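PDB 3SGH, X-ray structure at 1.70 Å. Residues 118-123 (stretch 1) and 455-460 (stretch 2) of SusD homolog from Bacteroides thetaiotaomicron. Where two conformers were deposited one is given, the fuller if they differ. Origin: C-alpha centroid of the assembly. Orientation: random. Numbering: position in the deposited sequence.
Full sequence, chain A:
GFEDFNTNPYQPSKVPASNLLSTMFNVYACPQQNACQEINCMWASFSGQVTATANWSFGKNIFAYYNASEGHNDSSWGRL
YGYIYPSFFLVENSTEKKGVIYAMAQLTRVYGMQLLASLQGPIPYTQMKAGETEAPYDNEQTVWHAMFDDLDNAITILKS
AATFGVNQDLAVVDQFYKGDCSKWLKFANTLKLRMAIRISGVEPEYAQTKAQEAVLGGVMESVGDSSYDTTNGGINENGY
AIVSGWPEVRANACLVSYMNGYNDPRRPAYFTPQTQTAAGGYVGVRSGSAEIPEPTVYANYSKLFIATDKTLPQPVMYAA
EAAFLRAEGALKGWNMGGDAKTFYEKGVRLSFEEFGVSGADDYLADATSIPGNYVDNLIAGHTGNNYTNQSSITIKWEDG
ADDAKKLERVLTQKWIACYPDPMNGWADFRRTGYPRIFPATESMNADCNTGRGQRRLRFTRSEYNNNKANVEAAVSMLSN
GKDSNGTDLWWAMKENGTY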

# COMPACT_ATOMS: atom_id res chain seq x y z
N SER A 118 2.67 0.47 9.76
CA SER A 118 1.39 -0.06 9.25
C SER A 118 1.38 -1.60 9.13
O SER A 118 0.32 -2.21 9.01
N LEU A 119 2.57 -2.20 9.15
CA LEU A 119 2.72 -3.64 9.19
C LEU A 119 2.74 -4.19 10.64
O LEU A 119 1.97 -5.09 10.95
N GLN A 120 3.69 -3.74 11.47
CA GLN A 120 3.94 -4.39 12.75
C GLN A 120 3.54 -3.59 13.97
O GLN A 120 3.41 -4.15 15.05
N GLY A 121 3.32 -2.29 13.81
CA GLY A 121 2.96 -1.44 14.94
C GLY A 121 4.17 -0.72 15.52
O GLY A 121 4.87 -0.01 14.78
N PRO A 122 4.44 -0.92 16.83
CA PRO A 122 5.62 -0.24 17.38
C PRO A 122 6.90 -0.52 16.58
O PRO A 122 7.13 -1.64 16.16
N ILE A 123 7.72 0.51 16.42
CA ILE A 123 9.05 0.37 15.87
C ILE A 123 9.96 1.33 16.61
O ILE A 123 9.51 2.33 17.11
N ARG A 455 -3.98 -9.39 11.01
CA ARG A 455 -4.19 -8.03 11.47
C ARG A 455 -2.88 -7.20 11.48
O ARG A 455 -2.92 -5.97 11.45
N ARG A 456 -1.74 -7.90 11.53
CA ARG A 456 -0.41 -7.31 11.56
C ARG A 456 0.67 -8.36 11.30
O ARG A 456 0.42 -9.56 11.41
N LEU A 457 1.88 -7.90 10.99
CA LEU A 457 3.06 -8.75 11.05
C LEU A 457 3.63 -8.67 12.48
O LEU A 457 3.38 -7.70 13.18
N ARG A 458 4.40 -9.68 12.87
CA ARG A 458 4.98 -9.77 14.18
C ARG A 458 6.37 -9.15 14.19
O ARG A 458 6.98 -8.94 13.12
N PHE A 459 6.85 -8.88 15.40
CA PHE A 459 8.22 -8.44 15.65
C PHE A 459 9.18 -9.57 15.18
O PHE A 459 8.82 -10.76 15.16
N THR A 460 10.39 -9.19 14.79
CA THR A 460 11.31 -10.14 14.17
C THR A 460 12.18 -10.94 15.14
O THR A 460 12.46 -10.50 16.26

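Stretch 2 supplies donors to the last two carbonyls of the helix that ends at Gln120. Leu457 N donates to Leu119 O at 2.8 Å (N-H...O angle 155°). Arg456, with chi1 p and chi2 t, brings its guanidinium edge-on to the next carbonyl: NE lies 3.0 Å and NH2 2.9 Å from Gln120 O, with angles of 146° and 148°, so one acceptor takes a bifurcated pair. Gly121, the first residue past the helix, has positive phi (96°); an ideal CB there would jam against that same carbonyl oxygen and lie 2.4 Å from Pro122 CD.

Gln120 (chi1 p, chi2 t) has the largest covered area, 91 Å². Its NE2 donates to Pro122 O within its own stretch (2.9 Å, 168°), and the same NE2 lies 3.3 Å from Phe459 CD1, at the ring edge. One water donates to Gln120 OE1 (2.7 Å) and Arg458 O (2.8 Å); a second accepts from Gln120 NE2 (3.3 Å) and Thr460 N (3.1 Å). Leu457 O finds no conventional donor, merely a CA-H...O contact with Gln120 CA at 3.4 Å.

Apolar packing completes the contact. CA-to-CB bonds of the contacting side chains run sideways, except Arg458's, which points away. Leu119 (m, t) meets Leu457 (m, p), CD2 to CD2, at 4.0 Å, while Phe459 (chi1 m) extends its ring until CZ lies 4.0 Å from Pro122 CD.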

# COMPACT_ATOMS: atom_id res chain seq x y z
CB SER A 118 1.04 0.59 7.93
OG SER A 118 0.84 1.99 8.12
CB LEU A 119 4.02 -4.04 8.47
CG LEU A 119 3.98 -3.91 6.94
CD1 LEU A 119 5.38 -4.01 6.29
CD2 LEU A 119 3.05 -5.02 6.31
CB GLN A 120 5.43 -4.78 12.89
CG GLN A 120 6.38 -3.66 13.03
CD GLN A 120 7.76 -4.17 13.38
OE1 GLN A 120 8.32 -4.96 12.64
NE2 GLN A 120 8.27 -3.80 14.55
CB PRO A 122 5.74 -0.84 18.79
CG PRO A 122 4.41 -1.24 19.17
CD PRO A 122 3.74 -1.71 17.86
CB ILE A 123 9.07 0.74 14.37
CG1 ILE A 123 8.57 2.17 14.14
CG2 ILE A 123 8.31 -0.31 13.47
CD1 ILE A 123 8.78 2.71 12.70
CB ARG A 455 -4.88 -8.04 12.80
CG ARG A 455 -6.18 -8.80 12.82
CD ARG A 455 -7.24 -8.33 11.79
NE ARG A 455 -7.66 -6.94 12.03
CZ ARG A 455 -8.52 -6.24 11.28
NH1 ARG A 455 -9.05 -6.77 10.19
NH2 ARG A 455 -8.87 -5.00 11.61
CB ARG A 456 -0.12 -6.66 12.92
CG ARG A 456 0.06 -7.61 14.08
CD ARG A 456 0.19 -6.91 15.40
NE ARG A 456 1.57 -6.48 15.62
CZ ARG A 456 2.52 -7.25 16.16
NH1 ARG A 456 2.26 -8.52 16.50
NH2 ARG A 456 3.74 -6.76 16.34
CB LEU A 457 4.10 -8.30 10.02
CG LEU A 457 3.92 -8.86 8.60
CD1 LEU A 457 2.51 -8.67 8.05
CD2 LEU A 457 4.97 -8.23 7.67
CB ARG A 458 5.06 -11.24 14.62
CG ARG A 458 3.71 -11.87 14.89
CD ARG A 458 3.82 -13.36 15.28
NE ARG A 458 4.21 -14.14 14.09
CZ ARG A 458 5.43 -14.59 13.82
NH1 ARG A 458 6.44 -14.36 14.66
NH2 ARG A 458 5.68 -15.25 12.70
CB PHE A 459 8.40 -8.12 17.15
CG PHE A 459 7.49 -7.01 17.67
CD1 PHE A 459 7.21 -5.91 16.91
CD2 PHE A 459 6.99 -7.09 18.96
CE1 PHE A 459 6.43 -4.86 17.43
CE2 PHE A 459 6.23 -6.07 19.49
CZ PHE A 459 5.93 -4.97 18.74
CB THR A 460 12.27 -9.42 13.23
OG1 THR A 460 13.14 -8.59 14.02
CG2 THR A 460 11.49 -8.58 12.17
O HOH W 1 7.61 -7.09 11.10
O HOH W 2 10.57 -6.07 15.15